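PDB 6KXD: ketosynthase from Streptomyces sp. MSC090213JE08, which forms one half of the ishigamide ketosynthase/chain length factor, a highly reducing type II polyketide synthase pair, in which it is probably the chain length factor. Local coordinates for residues 198-208 with 229-240; 248-259 with 364-375. All coordinates share one frame; numbering follows the deposited sequence.

Contact 1. Residues 198-208 with 229-240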
loop_
_atom_site.group_PDB
_atom_site.type_symbol
_atom_site.label_atom_id
_atom_site.label_comp_id
_atom_site.label_asym_id
_atom_site.label_seq_id
_atom_site.Cartn_x
_atom_site.Cartn_y
_atom_site.Cartn_z
ATOM N N THR B 198 -12.322 -0.394 15.411
ATOM C CA THR B 198 -13.658 -0.956 15.676
ATOM C C THR B 198 -14.526 -0.864 14.419
ATOM O O THR B 198 -15.491 -1.574 14.267
ATOM C CB THR B 198 -14.303 -0.198 16.845
ATOM O OG1 THR B 198 -14.445 1.181 16.470
ATOM C CG2 THR B 198 -13.436 -0.312 18.085
ATOM N N LYS B 199 -14.239 0.116 13.565
ATOM C CA LYS B 199 -14.956 0.289 12.335
ATOM C C LYS B 199 -13.927 0.632 11.244
ATOM O O LYS B 199 -12.855 1.157 11.521
ATOM C CB LYS B 199 -15.935 1.459 12.354
ATOM C CG LYS B 199 -17.099 1.381 13.318
ATOM C CD LYS B 199 -18.121 2.459 13.006
ATOM C CE LYS B 199 -18.787 3.010 14.248
ATOM N NZ LYS B 199 -17.772 3.659 15.124
ATOM N N TYR B 200 -14.285 0.336 10.004
ATOM C CA TYR B 200 -13.398 0.558 8.884
ATOM C C TYR B 200 -14.190 1.035 7.700
ATOM O O TYR B 200 -15.263 0.508 7.407
ATOM C CB TYR B 200 -12.662 -0.707 8.443
ATOM C CG TYR B 200 -11.182 -0.630 8.636
ATOM C CD1 TYR B 200 -10.355 0.076 7.748
ATOM C CD2 TYR B 200 -10.601 -1.244 9.719
ATOM C CE1 TYR B 200 -8.986 0.145 7.960
ATOM C CE2 TYR B 200 -9.236 -1.194 9.936
ATOM C CZ TYR B 200 -8.425 -0.508 9.047
ATOM O OH TYR B 200 -7.103 -0.480 9.352
ATOM N N LEU B 201 -13.636 2.046 7.029
ATOM C CA LEU B 201 -14.012 2.445 5.699
ATOM C C LEU B 201 -13.075 1.693 4.776
ATOM O O LEU B 201 -11.890 1.837 4.918
ATOM C CB LEU B 201 -13.765 3.924 5.471
ATOM C CG LEU B 201 -14.799 4.938 5.895
ATOM C CD1 LEU B 201 -14.608 5.266 7.339
ATOM C CD2 LEU B 201 -14.646 6.201 5.047
ATOM N N VAL B 202 -13.624 0.821 3.940
ATOM C CA VAL B 202 -12.804 -0.089 3.156
ATOM C C VAL B 202 -13.273 0.094 1.732
ATOM O O VAL B 202 -14.497 0.013 1.452
ATOM C CB VAL B 202 -13.035 -1.567 3.499
ATOM C CG1 VAL B 202 -12.142 -2.492 2.656
ATOM C CG2 VAL B 202 -12.853 -1.839 4.966
ATOM N N GLY B 203 -12.332 0.168 0.794
ATOM C CA GLY B 203 -12.832 0.154 -0.548
ATOM C C GLY B 203 -11.709 0.310 -1.513
ATOM O O GLY B 203 -10.554 0.081 -1.129
ATOM N N SER B 204 -12.057 0.674 -2.737
ATOM C CA SER B 204 -11.004 0.793 -3.705
ATOM C C SER B 204 -11.468 1.753 -4.775
ATOM O O SER B 204 -12.686 2.016 -4.891
ATOM C CB SER B 204 -10.639 -0.601 -4.170
ATOM O OG SER B 204 -11.713 -1.221 -4.869
ATOM N N ALA B 205 -10.522 2.267 -5.599
ATOM C CA ALA B 205 -10.868 3.354 -6.490
ATOM C C ALA B 205 -9.935 3.371 -7.687
ATOM O O ALA B 205 -8.762 3.102 -7.515
ATOM C CB ALA B 205 -10.792 4.669 -5.773
ATOM N N GLU B 206 -10.481 3.798 -8.826
ATOM C CA GLU B 206 -9.678 3.962 -10.007
ATOM C C GLU B 206 -10.216 5.143 -10.791
ATOM O O GLU B 206 -11.397 5.238 -11.011
ATOM C CB GLU B 206 -9.822 2.710 -10.868
ATOM C CG GLU B 206 -8.865 2.630 -12.051
ATOM C CD GLU B 206 -7.447 2.167 -11.744
ATOM O OE1 GLU B 206 -7.270 1.217 -10.944
ATOM O OE2 GLU B 206 -6.501 2.813 -12.249
ATOM N N GLU B 207 -9.348 6.079 -11.146
ATOM C CA GLU B 207 -9.782 7.179 -11.957
ATOM C C GLU B 207 -9.600 6.802 -13.432
ATOM O O GLU B 207 -8.727 6.031 -13.791
ATOM C CB GLU B 207 -8.995 8.450 -11.651
ATOM C CG GLU B 207 -7.570 8.376 -12.169
ATOM C CD GLU B 207 -6.680 9.574 -11.894
ATOM O OE1 GLU B 207 -7.110 10.491 -11.133
ATOM O OE2 GLU B 207 -5.542 9.544 -12.367
ATOM N N PHE B 208 -10.454 7.367 -14.269
ATOM C CA PHE B 208 -10.205 7.359 -15.692
ATOM C C PHE B 208 -9.241 8.520 -16.017
ATOM O O PHE B 208 -9.375 9.620 -15.505
ATOM C CB PHE B 208 -11.493 7.452 -16.511
ATOM C CG PHE B 208 -11.165 7.293 -17.974
ATOM C CD1 PHE B 208 -11.050 6.034 -18.537
ATOM C CD2 PHE B 208 -10.798 8.391 -18.734
ATOM C CE1 PHE B 208 -10.653 5.891 -19.859
ATOM C CE2 PHE B 208 -10.381 8.241 -20.049
ATOM C CZ PHE B 208 -10.336 6.994 -20.610
ATOM N N LEU B 229 -12.613 0.873 -20.593
ATOM C CA LEU B 229 -12.135 1.207 -19.241
ATOM C C LEU B 229 -13.233 1.981 -18.518
ATOM O O LEU B 229 -13.876 2.846 -19.088
ATOM C CB LEU B 229 -10.861 2.044 -19.339
ATOM C CG LEU B 229 -9.643 1.291 -19.870
ATOM C CD1 LEU B 229 -8.475 2.232 -20.097
ATOM C CD2 LEU B 229 -9.253 0.167 -18.908
ATOM N N GLY B 230 -13.348 1.684 -17.231
ATOM C CA GLY B 230 -14.268 2.368 -16.350
ATOM C C GLY B 230 -13.511 2.964 -15.189
ATOM O O GLY B 230 -12.265 2.930 -15.101
ATOM N N GLU B 231 -14.268 3.563 -14.289
ATOM C CA GLU B 231 -13.643 4.209 -13.193
ATOM C C GLU B 231 -14.641 4.278 -12.046
ATOM O O GLU B 231 -15.863 4.163 -12.230
ATOM C CB GLU B 231 -13.194 5.616 -13.588
ATOM C CG GLU B 231 -14.355 6.495 -13.983
ATOM C CD GLU B 231 -14.076 7.996 -14.054
ATOM O OE1 GLU B 231 -12.974 8.401 -13.686
ATOM O OE2 GLU B 231 -14.971 8.747 -14.488
ATOM N N GLY B 232 -14.113 4.663 -10.901
ATOM C CA GLY B 232 -14.897 5.099 -9.860
ATOM C C GLY B 232 -14.353 4.632 -8.532
ATOM O O GLY B 232 -13.180 4.288 -8.389
ATOM N N CYS B 233 -15.234 4.594 -7.541
ATOM C CA CYS B 233 -14.855 4.181 -6.206
ATOM C C CYS B 233 -16.041 3.503 -5.526
ATOM O O CYS B 233 -17.160 3.983 -5.575
ATOM C CB CYS B 233 -14.422 5.373 -5.355
ATOM S SG CYS B 233 -14.075 5.011 -3.609
ATOM N N GLY B 234 -15.768 2.382 -4.872
ATOM C CA GLY B 234 -16.699 1.737 -3.999
ATOM C C GLY B 234 -16.121 1.667 -2.622
ATOM O O GLY B 234 -14.904 1.391 -2.490
ATOM N N LEU B 235 -16.951 1.952 -1.598
ATOM C CA LEU B 235 -16.559 1.934 -0.219
ATOM C C LEU B 235 -17.619 1.251 0.641
ATOM O O LEU B 235 -18.823 1.343 0.312
ATOM C CB LEU B 235 -16.426 3.347 0.346
ATOM C CG LEU B 235 -15.356 4.250 -0.249
ATOM C CD1 LEU B 235 -15.464 5.618 0.407
ATOM C CD2 LEU B 235 -13.960 3.666 -0.029
ATOM N N PHE B 236 -17.124 0.584 1.674
ATOM C CA PHE B 236 -17.899 -0.157 2.644
ATOM C C PHE B 236 -17.582 0.319 4.042
ATOM O O PHE B 236 -16.419 0.615 4.372
ATOM C CB PHE B 236 -17.598 -1.647 2.552
ATOM C CG PHE B 236 -17.726 -2.072 1.136
ATOM C CD1 PHE B 236 -18.995 -2.211 0.567
ATOM C CD2 PHE B 236 -16.600 -2.218 0.358
ATOM C CE1 PHE B 236 -19.118 -2.561 -0.763
ATOM C CE2 PHE B 236 -16.724 -2.493 -0.993
ATOM C CZ PHE B 236 -17.990 -2.660 -1.544
ATOM N N LEU B 237 -18.635 0.393 4.860
ATOM C CA LEU B 237 -18.434 0.573 6.254
ATOM C C LEU B 237 -18.450 -0.828 6.869
ATOM O O LEU B 237 -19.451 -1.564 6.716
ATOM C CB LEU B 237 -19.536 1.506 6.776
ATOM C CG LEU B 237 -19.253 2.100 8.161
ATOM C CD1 LEU B 237 -19.133 1.032 9.197
ATOM C CD2 LEU B 237 -17.977 2.917 8.140
ATOM N N VAL B 238 -17.349 -1.247 7.477
ATOM C CA VAL B 238 -17.209 -2.544 8.108
ATOM C C VAL B 238 -17.119 -2.392 9.632
ATOM O O VAL B 238 -16.389 -1.555 10.144
ATOM C CB VAL B 238 -15.971 -3.288 7.562
ATOM C CG1 VAL B 238 -15.770 -4.640 8.209
ATOM C CG2 VAL B 238 -16.075 -3.413 6.041
ATOM N N GLU B 239 -17.842 -3.253 10.337
ATOM C CA GLU B 239 -17.888 -3.268 11.811
ATOM C C GLU B 239 -17.781 -4.718 12.276
ATOM O O GLU B 239 -17.860 -5.644 11.463
ATOM C CB GLU B 239 -19.201 -2.657 12.310
ATOM C CG GLU B 239 -19.617 -1.433 11.553
ATOM C CD GLU B 239 -20.705 -0.651 12.245
ATOM O OE1 GLU B 239 -21.613 -0.183 11.557
ATOM O OE2 GLU B 239 -20.610 -0.525 13.502
ATOM N N GLN B 240 -17.566 -4.900 13.578
ATOM C CA GLN B 240 -17.592 -6.209 14.205
ATOM C C GLN B 240 -19.060 -6.533 14.459
ATOM O O GLN B 240 -19.854 -5.635 14.836
ATOM C CB GLN B 240 -16.754 -6.197 15.486
ATOM C CG GLN B 240 -15.351 -5.652 15.298
ATOM C CD GLN B 240 -14.318 -6.745 15.236
ATOM O OE1 GLN B 240 -14.208 -7.499 14.263
ATOM N NE2 GLN B 240 -13.542 -6.821 16.299
HETATM O O HOH W 1 -17.207 -2.860 15.431
HETATM O O HOH W 2 -9.926 3.877 -15.615
#
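Val202 and Val238 meet methyl to methyl, CG2 to CG2 at 3.7 Å, on the face of the strand pair that also carries Tyr200 and Phe236. In both valines chi1 is close to 180°, which places CG2 beside the backbone N and brings the two methyls past each other, in contact diagonally across the strands. On the other face Leu235 lays CD2 over the CA of Gly203 at 3.7 Å; a side chain on Gly203 would collide with that methyl and with Gly234 O. Further along, Ala205 CB rests on Cys233 CB at 3.7 Å. Strands 199-206 and 232-240 run antiparallel in the thiolase fold, and four doubly bonded pairs hold them, from Tyr200 with Val238 to Glu206 with Gly232. Beyond the last of these, a side chain takes over: Phe208 N donates to Glu231 OE1 at 2.8 Å, on the anti side of the carboxylate and 34° out of its plane. Glu231 OE2 is gripped in turn by a salt bridge to Arg86 and by Val67 N, so both oxygens of this buried group are engaged. Nearby, Leu229 CB meets the edge of the Phe208 ring, 3.9 Å from CE1, and a water bridges Glu207 O and Gly230 O. Helix 210-219 packs on Phe208 and Leu229, while helix 180-193 lies against Tyr200 and Val202 through Ala188.

Contact 2. Residues 248-259 with 364-375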
loop_
_atom_site.group_PDB
_atom_site.type_symbol
_atom_site.label_atom_id
_atom_site.label_comp_id
_atom_site.label_asym_id
_atom_site.label_seq_id
_atom_site.Cartn_x
_atom_site.Cartn_y
_atom_site.Cartn_z
ATOM N N PRO B 248 -26.360 -5.059 9.858
ATOM C CA PRO B 248 -25.476 -5.684 8.874
ATOM C C PRO B 248 -26.199 -5.999 7.562
ATOM O O PRO B 248 -27.316 -6.548 7.557
ATOM C CB PRO B 248 -24.940 -6.935 9.591
ATOM C CG PRO B 248 -25.977 -7.221 10.648
ATOM C CD PRO B 248 -26.476 -5.856 11.082
ATOM N N LEU B 249 -25.523 -5.678 6.452
ATOM C CA LEU B 249 -25.988 -6.007 5.128
ATOM C C LEU B 249 -25.384 -7.344 4.710
ATOM O O LEU B 249 -25.998 -8.055 3.922
ATOM C CB LEU B 249 -25.599 -4.912 4.126
ATOM C CG LEU B 249 -25.910 -3.480 4.549
ATOM C CD1 LEU B 249 -25.473 -2.488 3.476
ATOM C CD2 LEU B 249 -27.398 -3.329 4.838
ATOM N N ALA B 250 -24.166 -7.645 5.189
ATOM C CA ALA B 250 -23.487 -8.829 4.799
ATOM C C ALA B 250 -22.363 -9.095 5.780
ATOM O O ALA B 250 -21.768 -8.174 6.333
ATOM C CB ALA B 250 -22.956 -8.713 3.390
ATOM N N ALA B 251 -22.082 -10.371 5.991
ATOM C CA ALA B 251 -20.983 -10.796 6.834
ATOM C C ALA B 251 -19.876 -11.266 5.909
ATOM O O ALA B 251 -20.159 -11.938 4.947
ATOM C CB ALA B 251 -21.373 -11.898 7.761
ATOM N N VAL B 252 -18.649 -10.817 6.202
ATOM C CA VAL B 252 -17.485 -11.269 5.485
ATOM C C VAL B 252 -16.978 -12.550 6.151
ATOM O O VAL B 252 -16.383 -12.514 7.215
ATOM C CB VAL B 252 -16.382 -10.195 5.438
ATOM C CG1 VAL B 252 -15.186 -10.721 4.677
ATOM C CG2 VAL B 252 -16.866 -8.879 4.847
ATOM N N LEU B 253 -17.269 -13.694 5.519
ATOM C CA LEU B 253 -16.951 -14.990 6.054
ATOM C C LEU B 253 -15.495 -15.367 5.777
ATOM O O LEU B 253 -14.867 -16.061 6.543
ATOM C CB LEU B 253 -17.905 -16.006 5.421
ATOM C CG LEU B 253 -19.381 -15.795 5.715
ATOM C CD1 LEU B 253 -20.130 -17.066 5.379
ATOM C CD2 LEU B 253 -19.622 -15.417 7.164
ATOM N N SER B 254 -14.985 -15.022 4.603
ATOM C CA SER B 254 -13.621 -15.316 4.299
ATOM C C SER B 254 -13.166 -14.443 3.123
ATOM O O SER B 254 -13.952 -14.000 2.298
ATOM C CB SER B 254 -13.433 -16.751 3.941
ATOM O OG SER B 254 -14.135 -16.999 2.753
ATOM N N VAL B 255 -11.874 -14.188 3.134
ATOM C CA VAL B 255 -11.171 -13.576 2.023
ATOM C C VAL B 255 -9.878 -14.349 1.871
ATOM O O VAL B 255 -9.089 -14.489 2.810
ATOM C CB VAL B 255 -10.885 -12.085 2.257
ATOM C CG1 VAL B 255 -10.069 -11.504 1.115
ATOM C CG2 VAL B 255 -12.148 -11.305 2.472
ATOM N N GLU B 256 -9.697 -14.907 0.679
ATOM C CA GLU B 256 -8.570 -15.694 0.411
ATOM C C GLU B 256 -7.915 -15.142 -0.855
ATOM O O GLU B 256 -8.573 -14.548 -1.722
ATOM C CB GLU B 256 -8.955 -17.173 0.247
ATOM C CG GLU B 256 -9.384 -17.839 1.546
ATOM C CD GLU B 256 -8.322 -17.916 2.646
ATOM O OE1 GLU B 256 -8.658 -17.624 3.813
ATOM O OE2 GLU B 256 -7.178 -18.281 2.324
ATOM N N THR B 257 -6.610 -15.361 -0.908
ATOM C CA THR B 257 -5.802 -14.859 -1.978
ATOM C C THR B 257 -4.762 -15.891 -2.357
ATOM O O THR B 257 -4.345 -16.725 -1.549
ATOM C CB THR B 257 -5.035 -13.590 -1.587
ATOM O OG1 THR B 257 -4.235 -13.966 -0.474
ATOM C CG2 THR B 257 -5.890 -12.410 -1.186
ATOM N N ARG B 258 -4.336 -15.775 -3.610
ATOM C CA ARG B 258 -3.284 -16.574 -4.135
ATOM C C ARG B 258 -2.526 -15.751 -5.171
ATOM O O ARG B 258 -3.030 -14.735 -5.645
ATOM C CB ARG B 258 -3.879 -17.812 -4.802
ATOM C CG ARG B 258 -4.317 -18.878 -3.814
ATOM C CD ARG B 258 -4.733 -20.092 -4.604
ATOM N NE ARG B 258 -3.685 -20.728 -5.364
ATOM C CZ ARG B 258 -2.955 -21.747 -4.918
ATOM N NH1 ARG B 258 -2.925 -22.014 -3.627
ATOM N NH2 ARG B 258 -2.261 -22.486 -5.768
ATOM N N VAL B 259 -1.319 -16.202 -5.495
ATOM C CA VAL B 259 -0.638 -15.667 -6.602
ATOM C C VAL B 259 -0.544 -16.763 -7.651
ATOM O O VAL B 259 -0.195 -17.891 -7.315
ATOM C CB VAL B 259 0.738 -15.087 -6.228
ATOM C CG1 VAL B 259 1.498 -14.612 -7.476
ATOM C CG2 VAL B 259 0.627 -13.979 -5.194
ATOM N N GLY B 364 -0.686 -10.911 -11.314
ATOM C CA GLY B 364 -0.621 -12.356 -10.933
ATOM C C GLY B 364 -1.525 -12.735 -9.746
ATOM O O GLY B 364 -1.790 -13.926 -9.475
ATOM N N ALA B 365 -2.047 -11.728 -9.048
ATOM C CA ALA B 365 -2.835 -11.943 -7.844
ATOM C C ALA B 365 -4.236 -12.457 -8.184
ATOM O O ALA B 365 -4.843 -12.074 -9.181
ATOM C CB ALA B 365 -2.911 -10.674 -7.060
ATOM N N VAL B 366 -4.745 -13.339 -7.321
ATOM C CA VAL B 366 -6.087 -13.774 -7.334
ATOM C C VAL B 366 -6.660 -13.601 -5.920
ATOM O O VAL B 366 -5.976 -13.780 -4.920
ATOM C CB VAL B 366 -6.158 -15.240 -7.808
ATOM C CG1 VAL B 366 -7.569 -15.775 -7.698
ATOM C CG2 VAL B 366 -5.620 -15.362 -9.245
ATOM N N ALA B 367 -7.902 -13.153 -5.843
ATOM C CA ALA B 367 -8.554 -13.051 -4.531
ATOM C C ALA B 367 -10.039 -13.400 -4.665
ATOM O O ALA B 367 -10.711 -13.135 -5.690
ATOM C CB ALA B 367 -8.330 -11.682 -3.963
ATOM N N VAL B 368 -10.561 -13.988 -3.575
ATOM C CA VAL B 368 -11.895 -14.383 -3.501
ATOM C C VAL B 368 -12.427 -13.993 -2.132
ATOM O O VAL B 368 -11.732 -14.185 -1.157
ATOM C CB VAL B 368 -12.046 -15.894 -3.731
ATOM C CG1 VAL B 368 -13.475 -16.337 -3.468
ATOM C CG2 VAL B 368 -11.611 -16.298 -5.125
ATOM N N ALA B 369 -13.644 -13.441 -2.110
ATOM C CA ALA B 369 -14.327 -13.225 -0.857
ATOM C C ALA B 369 -15.655 -13.972 -0.867
ATOM O O ALA B 369 -16.414 -13.925 -1.848
ATOM C CB ALA B 369 -14.538 -11.761 -0.555
ATOM N N VAL B 370 -15.980 -14.534 0.303
ATOM C CA VAL B 370 -17.280 -15.195 0.530
ATOM C C VAL B 370 -18.056 -14.387 1.571
ATOM O O VAL B 370 -17.525 -14.058 2.638
ATOM C CB VAL B 370 -17.074 -16.652 0.961
ATOM C CG1 VAL B 370 -18.384 -17.355 1.264
ATOM C CG2 VAL B 370 -16.309 -17.415 -0.092
ATOM N N LEU B 371 -19.253 -13.959 1.187
ATOM C CA LEU B 371 -20.105 -13.120 2.059
ATOM C C LEU B 371 -21.371 -13.900 2.387
ATOM O O LEU B 371 -21.842 -14.674 1.572
ATOM C CB LEU B 371 -20.529 -11.867 1.322
ATOM C CG LEU B 371 -19.390 -11.053 0.694
ATOM C CD1 LEU B 371 -19.962 -9.889 -0.091
ATOM C CD2 LEU B 371 -18.438 -10.551 1.743
ATOM N N ARG B 372 -21.952 -13.612 3.546
ATOM C CA ARG B 372 -23.295 -14.055 3.815
ATOM C C ARG B 372 -24.188 -12.824 3.847
ATOM O O ARG B 372 -23.889 -11.901 4.653
ATOM C CB ARG B 372 -23.295 -14.824 5.124
ATOM C CG ARG B 372 -24.692 -14.923 5.724
ATOM C CD ARG B 372 -25.181 -16.298 6.066
ATOM N NE ARG B 372 -24.198 -17.364 6.218
ATOM C CZ ARG B 372 -24.343 -18.578 5.678
ATOM N NH1 ARG B 372 -25.330 -18.815 4.818
ATOM N NH2 ARG B 372 -23.482 -19.531 5.993
ATOM N N LEU B 373 -25.225 -12.821 2.995
ATOM C CA LEU B 373 -26.129 -11.676 2.878
ATOM C C LEU B 373 -27.053 -11.744 4.095
ATOM O O LEU B 373 -27.463 -12.835 4.511
ATOM C CB LEU B 373 -26.834 -11.661 1.519
ATOM C CG LEU B 373 -25.873 -11.732 0.329
ATOM C CD1 LEU B 373 -26.605 -11.887 -0.978
ATOM C CD2 LEU B 373 -24.978 -10.498 0.311
ATOM N N ILE B 374 -27.251 -10.595 4.740
ATOM C CA ILE B 374 -28.055 -10.509 5.927
ATOM C C ILE B 374 -29.206 -9.566 5.576
ATOM O O ILE B 374 -30.143 -10.027 4.935
ATOM C CB ILE B 374 -27.193 -10.102 7.125
ATOM C CG1 ILE B 374 -26.110 -11.157 7.356
ATOM C CG2 ILE B 374 -28.026 -9.864 8.381
ATOM C CD1 ILE B 374 -25.069 -10.714 8.321
ATOM N N GLY B 375 -29.061 -8.269 5.879
ATOM C CA GLY B 375 -30.113 -7.235 5.716
ATOM C C GLY B 375 -30.876 -6.990 7.012
ATOM O O GLY B 375 -31.113 -7.949 7.764
#
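Val370 stands opposite two residues, Leu253 and Ser254, a classic beta bulge in the antiparallel pairing of strands 250-259 and 365-373. Val370 O receives Leu253 N at 2.9 Å and, weakly, Ser254 N at 3.4 Å. The extra residue displaces the pairing by one position, yet regular pairing resumes on both sides.

The tightly packed face is lined by small and branched side chains. Val252 and Leu371 lie alongside each other, CG2 to CD2 at 3.9 Å; Val255 CG2 touches Ala369 CB, and Thr257 CG2 reaches Ala367 CB at 3.8 Å. Helix 180-193 packs over this face, with Leu182 resting on Ala367 and Ala369, while helix 332-344 packs on Ala250, Leu371 and Leu373. On the opposite face, Ser254 OG lies 3.5 Å from Val370 CB and hydrogen-bonds Ala276 O of helix 265-280.

The looser, partly exposed side belongs to Leu253 and Arg372, which cross at a slant. With CG of Leu253 anti to its carbonyl carbon (chi1 -62°), CD1 lies beside Arg372 CB at 3.9 Å, against the aliphatic root of a chain whose NH1 binds Gly352 O. An alanine in place of Leu253 would probably strip Arg372 CB of this apolar cover and leave the arginine chain freer to turn. At the far end of strand 250-259, Arg258 and Val259 pack on Pro159 and Ala153 of the neighbouring ketosynthase subunit.

Past the other end, Ile374 sets CD1 against Ala251 CB, and its N-H points almost straight (173°) at Leu249 O, 2.9 Å from Ile374 N, though it arrives from 53° above the carbonyl plane.

Overall arrangement
Both segments of contact 1 precede those of contact 2 in the chain, and strands 229-240 and 250-259, one from each, follow one another. The centres are about 14 Å apart and the nearest atoms about 6 Å, without touching. Strand 20-29 bridges the gap, pairing antiparallel with both of these strands, so the N-terminal strand joins the two contacts. Helix 180-193 packs against side chains of both, consistent with the buried helical layer between sheets in the thiolase fold. Contact 1 lies near the centre of the chain and meets no other subunit, whereas contact 2, joining strands distant in sequence, reaches the neighbouring ketosynthase subunit at one end of its strands.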